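Local coordinates for aldehyde dehydrogenase (Trypanosoma brucei, PDB 5MYP), which probably oxidises aldehydes to carboxylic acids with NAD+ as the electron acceptor, at residues E327-G332 with L345-T350; H359-E364 with G368-V373; V242-I247 with V276-E281. All blocks are in the same frame, centred on the assembly; numbering follows the deposited sequence.

Contact 1: E327-G332 with L345-T350; sequences EFMKGG and LTIAPT
The backbones of Met329 and Thr350 come no nearer than 8.1 Å between their CA atoms, so the 3-10 turn at Met329, continuing from helix 319-328, is joined to strand 346-353 through one long side chain. This is helix-on-sheet packing in the α/β catalytic domain of the aldehyde dehydrogenase fold, at the point where the strand is broken between Ile347 and Thr350. Within the turn Lys330 N is bonded to Glu327 O, and the CB of Met329 points at the strand. Beyond CG the chain is stretched out (chi2 -176°, chi3 -167°), which carries the terminal methyl the full distance. An unbranched, flexible side chain suits this long span. CE reaches 3.8 Å from Ile347 CG2, and the two side chains run past each other in opposite senses. Against Thr350 the methionine crosses at about a right angle, its CE 3.6 Å from Thr350 OG1 and also touching that residue's CB and CG2. Ile347 is turned toward the helix as well, meeting Phe322, Leu325 and Met326, so that Met329 extends an apolar surface begun by the preceding turns. Threonine fits its position because it is both methyl-bearing and polar: its hydroxyl is buried under CE, yet it has two partners in the backbone. The hydroxyl accepts from Gly338 N and donates back across the break in the strand. The donated bond runs 2.9 Å from Thr350 OG1 to Ala348 O, with the hydroxyl oxygen above the carbonyl plane, 36° out of it.

Contact 2: H359-E364 with G368-V373; sequences HPVMQE and GPILPV
Val361 lays its CG2 methyl against two residues of strand 370-376, 3.8 Å from Pro372 CG and 4.0 Å from Ile370 CG2. The valine and proline side chains run antiparallel as they pass, whereas the isoleucine is met nearly at right angles. At chi1 72° CG1 is flanked by both the backbone N and the carbonyl carbon, and CG2, anti to N, is the branch sent to the strand. Next to it Met362 folds back on itself at chi2 and chi3, bringing SD to 3.8 Å from Pro372 CB; a pliable thioether can follow the proline ring in this way. Proline suits its strand position because the ring offers a compact apolar surface while its carbonyl still pairs with Val265.

The short turn that presents Val361 and Met362 is braced by His359. Val361 N donates to ND1 of that ring over 3.0 Å, almost straight at 175°, although the donor is tilted 17° from the ring plane. ND1 is therefore the acceptor nitrogen, consistent with a neutral imidazole. Further along the turn, Pro360 O accepts from both Gln363 N and Glu364 N. The two segments flank and partly include the EEIFGP sequence of aldehyde dehydrogenases, which in relatives carries a glutamate that binds the nicotinamide ribose.

Lys227 fastens the loop by bonding Val361 O and Glu364 O. Phe328 of helix 319-328 covers Val361, Tyr264 of strand 264-268 touches both Met362 and Pro372, and strand 370-376 itself runs between strands 264-268 and 346-353.

Contact 3: V242-I247 with V276-E281; sequences VVAERI and VDALAE
In Leu279, chi1 -72° sets CG beside the backbone N, and with chi2 at 166° CD1 continues the chain while CD2 branches off toward the neighbouring helix, where it meets Ala244 and Ile247. The CB of Leu279 does not itself point at that helix; the fork at CG brings one methyl over. CD2 lies 3.6 Å from Ala244 O and 3.9 Å from Ile247 CG2, the branch of the isoleucine that stands anti to the backbone N.

Alanine makes the close approach possible. Ala244 CB rests directly on the backbone of the other helix, 3.4 Å from Ala278 C, and its distance of 3.5 Å to Ala278 CB is tighter than usual van der Waals contact. With only methyls between them, the helix axes come within 8.2 Å, and the CA atoms of Ala244 and Leu279 are just 4.8 Å apart. The short segments cross at -57°; Ala244 packs at the crossing against Ala278 and the backbone of Leu279, and Leu279 CD2 continues the contact to Ile247.

The far side of helix 240-252 faces the second subunit: Arg246 NH1 bonds Gly463 O of that chain and also Asn420 O of its own, while Val242 and Val243 pack on Phe464 of the second subunit. Helix 240-252 connects the adjacent parallel strands 229-232 and 264-268, a beta-alpha-beta crossover, and helix 272-287 follows the second of these strands; such neighbouring helices, crossing at an angle on one face of a parallel sheet, are typical of the α/β catalytic domain of aldehyde dehydrogenases.

All three contacts are largely buried and apolar, but they serve different layers of one domain. Contacts 1 and 2, with centres about 9 Å apart, share the sheet: Thr350 in one is bonded through its backbone to Pro369 and Leu371 in the other. Contact 1 rests on a single long side chain beside a buried hydroxyl, whereas contact 2 spreads its packing over valine, methionine, isoleucine and a proline ring. Contact 3, its centre about 18 Å from the other centres, joins helix to helix through closely set alanines together with Leu279 and Ile247; its outer flank adjoins the second subunit. Leu371, turned away from the 359-364 loop, connects contacts 2 and 3 by touching Ile247 and Leu279.

Contact 1: E327-G332 with L345-T350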
loop_
_atom_site.group_PDB
_atom_site.type_symbol
_atom_site.label_atom_id
_atom_site.label_comp_id
_atom_site.label_asym_id
_atom_site.label_seq_id
_atom_site.Cartn_x
_atom_site.Cartn_y
_atom_site.Cartn_z
ATOM N N GLU A 327 17.537 -33.579 1.892
ATOM C CA GLU A 327 18.694 -33.077 2.653
ATOM C C GLU A 327 18.314 -32.424 3.989
ATOM O O GLU A 327 19.094 -32.484 4.941
ATOM C CB GLU A 327 19.543 -32.094 1.825
ATOM C CG GLU A 327 20.368 -32.720 0.708
ATOM C CD GLU A 327 21.322 -33.786 1.206
ATOM O OE1 GLU A 327 21.191 -34.939 0.751
ATOM O OE2 GLU A 327 22.194 -33.482 2.055
ATOM N N PHE A 328 17.131 -31.807 4.057
ATOM C CA PHE A 328 16.617 -31.244 5.319
ATOM C C PHE A 328 16.436 -32.273 6.440
ATOM O O PHE A 328 16.520 -31.910 7.611
ATOM C CB PHE A 328 15.285 -30.491 5.119
ATOM C CG PHE A 328 15.405 -29.128 4.463
ATOM C CD1 PHE A 328 16.616 -28.421 4.387
ATOM C CD2 PHE A 328 14.260 -28.522 3.955
ATOM C CE1 PHE A 328 16.669 -27.168 3.790
ATOM C CE2 PHE A 328 14.314 -27.269 3.363
ATOM C CZ PHE A 328 15.519 -26.590 3.284
ATOM N N MET A 329 16.198 -33.541 6.091
ATOM C CA MET A 329 16.097 -34.614 7.093
ATOM C C MET A 329 17.393 -34.833 7.893
ATOM O O MET A 329 17.348 -35.397 8.986
ATOM C CB MET A 329 15.664 -35.938 6.448
ATOM C CG MET A 329 14.251 -35.931 5.887
ATOM S SD MET A 329 13.749 -37.541 5.253
ATOM C CE MET A 329 12.263 -37.104 4.351
ATOM N N LYS A 330 18.530 -34.382 7.355
ATOM C CA LYS A 330 19.828 -34.482 8.035
ATOM C C LYS A 330 19.969 -33.514 9.216
ATOM O O LYS A 330 20.804 -33.729 10.092
ATOM C CB LYS A 330 20.984 -34.225 7.057
ATOM C CG LYS A 330 20.997 -35.075 5.793
ATOM C CD LYS A 330 21.156 -36.559 6.077
ATOM C CE LYS A 330 21.154 -37.369 4.788
ATOM N NZ LYS A 330 22.183 -36.914 3.811
ATOM N N GLY A 331 19.167 -32.448 9.235
ATOM C CA GLY A 331 19.215 -31.453 10.306
ATOM C C GLY A 331 18.577 -31.835 11.634
ATOM O O GLY A 331 18.560 -31.018 12.554
ATOM N N GLY A 332 18.035 -33.050 11.736
ATOM C CA GLY A 332 17.574 -33.593 13.015
ATOM C C GLY A 332 17.353 -35.095 12.980
ATOM O O GLY A 332 17.672 -35.759 11.990
ATOM N N LEU A 345 8.453 -38.403 -7.063
ATOM C CA LEU A 345 8.569 -37.177 -6.257
ATOM C C LEU A 345 7.645 -37.195 -5.023
ATOM O O LEU A 345 6.918 -36.238 -4.745
ATOM C CB LEU A 345 8.324 -35.944 -7.136
ATOM C CG LEU A 345 9.277 -35.744 -8.325
ATOM C CD1 LEU A 345 8.744 -34.678 -9.270
ATOM C CD2 LEU A 345 10.677 -35.381 -7.846
ATOM N N THR A 346 7.691 -38.312 -4.304
ATOM C CA THR A 346 6.841 -38.553 -3.147
ATOM C C THR A 346 7.694 -38.489 -1.890
ATOM O O THR A 346 8.684 -39.209 -1.792
ATOM C CB THR A 346 6.173 -39.937 -3.235
ATOM O OG1 THR A 346 5.425 -40.036 -4.453
ATOM C CG2 THR A 346 5.233 -40.151 -2.073
ATOM N N ILE A 347 7.329 -37.608 -0.959
ATOM C CA ILE A 347 7.935 -37.564 0.375
ATOM C C ILE A 347 6.803 -37.541 1.404
ATOM O O ILE A 347 6.005 -36.606 1.425
ATOM C CB ILE A 347 8.834 -36.322 0.581
ATOM C CG1 ILE A 347 9.950 -36.268 -0.471
ATOM C CG2 ILE A 347 9.433 -36.317 1.994
ATOM C CD1 ILE A 347 10.777 -34.998 -0.433
ATOM N N ALA A 348 6.732 -38.570 2.248
ATOM C CA ALA A 348 5.704 -38.631 3.287
ATOM C C ALA A 348 5.989 -37.589 4.376
ATOM O O ALA A 348 7.146 -37.203 4.566
ATOM C CB ALA A 348 5.639 -40.022 3.900
ATOM N N PRO A 349 4.942 -37.129 5.092
ATOM C CA PRO A 349 5.168 -36.191 6.191
ATOM C C PRO A 349 6.164 -36.751 7.201
ATOM O O PRO A 349 6.043 -37.907 7.615
ATOM C CB PRO A 349 3.778 -36.013 6.814
ATOM C CG PRO A 349 2.828 -36.391 5.742
ATOM C CD PRO A 349 3.515 -37.448 4.934
ATOM N N THR A 350 7.154 -35.936 7.549
ATOM C CA THR A 350 8.292 -36.369 8.339
ATOM C C THR A 350 8.504 -35.399 9.493
ATOM O O THR A 350 8.655 -34.197 9.270
ATOM C CB THR A 350 9.547 -36.444 7.458
ATOM O OG1 THR A 350 9.336 -37.414 6.420
ATOM C CG2 THR A 350 10.787 -36.818 8.268
#

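Contact 2: H359-E364 with G368-V373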
loop_
_atom_site.group_PDB
_atom_site.type_symbol
_atom_site.label_atom_id
_atom_site.label_comp_id
_atom_site.label_asym_id
_atom_site.label_seq_id
_atom_site.Cartn_x
_atom_site.Cartn_y
_atom_site.Cartn_z
ATOM N N HIS A 359 20.879 -25.200 11.210
ATOM C CA HIS A 359 20.755 -25.994 9.976
ATOM C C HIS A 359 19.752 -25.325 9.028
ATOM O O HIS A 359 18.764 -24.751 9.498
ATOM C CB HIS A 359 20.308 -27.434 10.288
ATOM C CG HIS A 359 20.315 -28.350 9.096
ATOM N ND1 HIS A 359 19.286 -28.382 8.181
ATOM C CD2 HIS A 359 21.214 -29.269 8.673
ATOM C CE1 HIS A 359 19.557 -29.264 7.236
ATOM N NE2 HIS A 359 20.719 -29.824 7.516
ATOM N N PRO A 360 20.002 -25.392 7.697
ATOM C CA PRO A 360 19.067 -24.868 6.689
ATOM C C PRO A 360 17.563 -25.178 6.875
ATOM O O PRO A 360 16.732 -24.348 6.506
ATOM C CB PRO A 360 19.583 -25.499 5.398
ATOM C CG PRO A 360 21.059 -25.560 5.599
ATOM C CD PRO A 360 21.296 -25.766 7.075
ATOM N N VAL A 361 17.222 -26.334 7.447
ATOM C CA VAL A 361 15.822 -26.719 7.714
ATOM C C VAL A 361 15.108 -25.758 8.682
ATOM O O VAL A 361 13.887 -25.605 8.604
ATOM C CB VAL A 361 15.706 -28.184 8.231
ATOM C CG1 VAL A 361 16.214 -28.322 9.665
ATOM C CG2 VAL A 361 14.270 -28.693 8.122
ATOM N N MET A 362 15.867 -25.124 9.578
ATOM C CA MET A 362 15.324 -24.095 10.472
ATOM C C MET A 362 15.804 -22.669 10.158
ATOM O O MET A 362 15.675 -21.766 10.991
ATOM C CB MET A 362 15.593 -24.482 11.931
ATOM C CG MET A 362 14.547 -25.424 12.509
ATOM S SD MET A 362 12.848 -24.833 12.354
ATOM C CE MET A 362 12.937 -23.321 13.315
ATOM N N GLN A 363 16.338 -22.476 8.952
ATOM C CA GLN A 363 16.663 -21.155 8.417
ATOM C C GLN A 363 15.813 -20.764 7.206
ATOM O O GLN A 363 15.524 -19.585 7.025
ATOM C CB GLN A 363 18.147 -21.093 8.032
ATOM C CG GLN A 363 19.110 -21.214 9.203
ATOM C CD GLN A 363 18.918 -20.117 10.238
ATOM O OE1 GLN A 363 19.097 -18.932 9.950
ATOM N NE2 GLN A 363 18.537 -20.505 11.443
ATOM N N GLU A 364 15.430 -21.737 6.380
ATOM C CA GLU A 364 14.674 -21.490 5.151
ATOM C C GLU A 364 13.230 -21.976 5.289
ATOM O O GLU A 364 12.943 -22.875 6.079
ATOM C CB GLU A 364 15.333 -22.218 3.977
ATOM C CG GLU A 364 16.809 -21.888 3.763
ATOM C CD GLU A 364 17.456 -22.719 2.665
ATOM O OE1 GLU A 364 16.736 -23.367 1.871
ATOM O OE2 GLU A 364 18.702 -22.734 2.587
ATOM N N GLY A 368 7.303 -27.992 2.223
ATOM C CA GLY A 368 7.332 -29.422 1.970
ATOM C C GLY A 368 6.944 -30.237 3.189
ATOM O O GLY A 368 6.597 -29.674 4.225
ATOM N N PRO A 369 7.004 -31.574 3.079
ATOM C CA PRO A 369 6.527 -32.448 4.158
ATOM C C PRO A 369 7.401 -32.582 5.429
ATOM O O PRO A 369 7.100 -33.437 6.260
ATOM C CB PRO A 369 6.398 -33.816 3.459
ATOM C CG PRO A 369 6.346 -33.504 2.004
ATOM C CD PRO A 369 7.268 -32.345 1.852
ATOM N N ILE A 370 8.438 -31.758 5.599
ATOM C CA ILE A 370 9.306 -31.841 6.780
ATOM C C ILE A 370 8.782 -30.908 7.875
ATOM O O ILE A 370 8.573 -29.720 7.627
ATOM C CB ILE A 370 10.773 -31.472 6.451
ATOM C CG1 ILE A 370 11.281 -32.238 5.214
ATOM C CG2 ILE A 370 11.677 -31.700 7.659
ATOM C CD1 ILE A 370 11.103 -33.742 5.265
ATOM N N LEU A 371 8.583 -31.456 9.077
ATOM C CA LEU A 371 8.099 -30.700 10.232
ATOM C C LEU A 371 9.085 -30.805 11.406
ATOM O O LEU A 371 9.038 -31.769 12.181
ATOM C CB LEU A 371 6.712 -31.203 10.658
ATOM C CG LEU A 371 5.950 -30.359 11.687
ATOM C CD1 LEU A 371 5.463 -29.049 11.081
ATOM C CD2 LEU A 371 4.764 -31.139 12.248
ATOM N N PRO A 372 9.994 -29.820 11.537
ATOM C CA PRO A 372 10.829 -29.719 12.735
ATOM C C PRO A 372 10.008 -29.462 13.994
ATOM O O PRO A 372 9.041 -28.697 13.956
ATOM C CB PRO A 372 11.722 -28.510 12.437
ATOM C CG PRO A 372 11.780 -28.444 10.956
ATOM C CD PRO A 372 10.402 -28.838 10.516
ATOM N N VAL A 373 10.402 -30.107 15.090
ATOM C CA VAL A 373 9.779 -29.919 16.393
ATOM C C VAL A 373 10.851 -29.415 17.358
ATOM O O VAL A 373 11.819 -30.126 17.656
ATOM C CB VAL A 373 9.153 -31.232 16.910
ATOM C CG1 VAL A 373 8.611 -31.069 18.328
ATOM C CG2 VAL A 373 8.044 -31.697 15.972
#

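Contact 3: V242-I247 with V276-E281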
loop_
_atom_site.group_PDB
_atom_site.type_symbol
_atom_site.label_atom_id
_atom_site.label_comp_id
_atom_site.label_asym_id
_atom_site.label_seq_id
_atom_site.Cartn_x
_atom_site.Cartn_y
_atom_site.Cartn_z
ATOM N N VAL A 242 -6.938 -33.700 18.537
ATOM C CA VAL A 242 -7.449 -32.651 17.645
ATOM C C VAL A 242 -6.325 -31.675 17.249
ATOM O O VAL A 242 -6.266 -31.238 16.097
ATOM C CB VAL A 242 -8.641 -31.884 18.271
ATOM C CG1 VAL A 242 -9.068 -30.710 17.390
ATOM C CG2 VAL A 242 -9.814 -32.828 18.505
ATOM N N VAL A 243 -5.449 -31.351 18.203
ATOM C CA VAL A 243 -4.259 -30.529 17.939
ATOM C C VAL A 243 -3.437 -31.155 16.809
ATOM O O VAL A 243 -3.107 -30.482 15.831
ATOM C CB VAL A 243 -3.370 -30.362 19.206
ATOM C CG1 VAL A 243 -2.012 -29.743 18.868
ATOM C CG2 VAL A 243 -4.075 -29.520 20.264
ATOM N N ALA A 244 -3.138 -32.444 16.949
ATOM C CA ALA A 244 -2.304 -33.170 15.987
ATOM C C ALA A 244 -2.982 -33.348 14.630
ATOM O O ALA A 244 -2.324 -33.262 13.590
ATOM C CB ALA A 244 -1.900 -34.523 16.557
ATOM N N GLU A 245 -4.289 -33.606 14.644
ATOM C CA GLU A 245 -5.057 -33.751 13.406
ATOM C C GLU A 245 -5.073 -32.464 12.579
ATOM O O GLU A 245 -4.910 -32.509 11.360
ATOM C CB GLU A 245 -6.484 -34.227 13.698
ATOM C CG GLU A 245 -6.551 -35.718 14.020
ATOM C CD GLU A 245 -7.883 -36.166 14.600
ATOM O OE1 GLU A 245 -8.672 -35.321 15.081
ATOM O OE2 GLU A 245 -8.135 -37.390 14.582
ATOM N N ARG A 246 -5.244 -31.325 13.248
ATOM C CA ARG A 246 -5.263 -30.030 12.564
ATOM C C ARG A 246 -3.888 -29.667 11.993
ATOM O O ARG A 246 -3.792 -29.259 10.833
ATOM C CB ARG A 246 -5.801 -28.937 13.488
ATOM C CG ARG A 246 -7.292 -29.106 13.738
ATOM C CD ARG A 246 -7.851 -28.182 14.803
ATOM N NE ARG A 246 -9.279 -28.447 15.002
ATOM C CZ ARG A 246 -10.104 -27.734 15.770
ATOM N NH1 ARG A 246 -9.675 -26.669 16.444
ATOM N NH2 ARG A 246 -11.384 -28.094 15.866
ATOM N N ILE A 247 -2.837 -29.849 12.795
ATOM C CA ILE A 247 -1.461 -29.583 12.347
ATOM C C ILE A 247 -1.093 -30.497 11.173
ATOM O O ILE A 247 -0.588 -30.023 10.154
ATOM C CB ILE A 247 -0.427 -29.749 13.494
ATOM C CG1 ILE A 247 -0.633 -28.663 14.555
ATOM C CG2 ILE A 247 1.009 -29.683 12.964
ATOM C CD1 ILE A 247 0.059 -28.926 15.879
ATOM N N VAL A 276 4.224 -35.604 19.444
ATOM C CA VAL A 276 4.868 -36.361 18.365
ATOM C C VAL A 276 4.127 -37.679 18.112
ATOM O O VAL A 276 3.877 -38.037 16.963
ATOM C CB VAL A 276 6.373 -36.588 18.651
ATOM C CG1 VAL A 276 6.987 -37.596 17.689
ATOM C CG2 VAL A 276 7.126 -35.260 18.581
ATOM N N ASP A 277 3.766 -38.381 19.185
ATOM C CA ASP A 277 2.961 -39.604 19.076
ATOM C C ASP A 277 1.596 -39.336 18.438
ATOM O O ASP A 277 1.159 -40.099 17.577
ATOM C CB ASP A 277 2.765 -40.263 20.448
ATOM C CG ASP A 277 4.043 -40.899 20.994
ATOM O OD1 ASP A 277 5.103 -40.859 20.328
ATOM O OD2 ASP A 277 3.981 -41.456 22.111
ATOM N N ALA A 278 0.937 -38.255 18.856
ATOM C CA ALA A 278 -0.360 -37.868 18.292
ATOM C C ALA A 278 -0.261 -37.506 16.807
ATOM O O ALA A 278 -1.122 -37.890 16.016
ATOM C CB ALA A 278 -0.969 -36.717 19.080
ATOM N N LEU A 279 0.788 -36.772 16.435
ATOM C CA LEU A 279 1.061 -36.460 15.019
ATOM C C LEU A 279 1.275 -37.725 14.183
ATOM O O LEU A 279 0.787 -37.812 13.054
ATOM C CB LEU A 279 2.271 -35.521 14.882
ATOM C CG LEU A 279 2.058 -34.059 15.308
ATOM C CD1 LEU A 279 3.383 -33.326 15.455
ATOM C CD2 LEU A 279 1.161 -33.329 14.320
ATOM N N ALA A 280 1.997 -38.695 14.744
ATOM C CA ALA A 280 2.211 -39.991 14.087
ATOM C C ALA A 280 0.892 -40.718 13.837
ATOM O O ALA A 280 0.672 -41.235 12.745
ATOM C CB ALA A 280 3.148 -40.872 14.907
ATOM N N GLU A 281 0.019 -40.742 14.842
ATOM C CA GLU A 281 -1.301 -41.369 14.702
ATOM C C GLU A 281 -2.168 -40.662 13.665
ATOM O O GLU A 281 -2.808 -41.326 12.847
ATOM C CB GLU A 281 -2.041 -41.440 16.049
ATOM C CG GLU A 281 -1.425 -42.402 17.061
ATOM C CD GLU A 281 -1.262 -43.816 16.521
ATOM O OE1 GLU A 281 -2.243 -44.361 15.965
ATOM O OE2 GLU A 281 -0.151 -44.381 16.642
#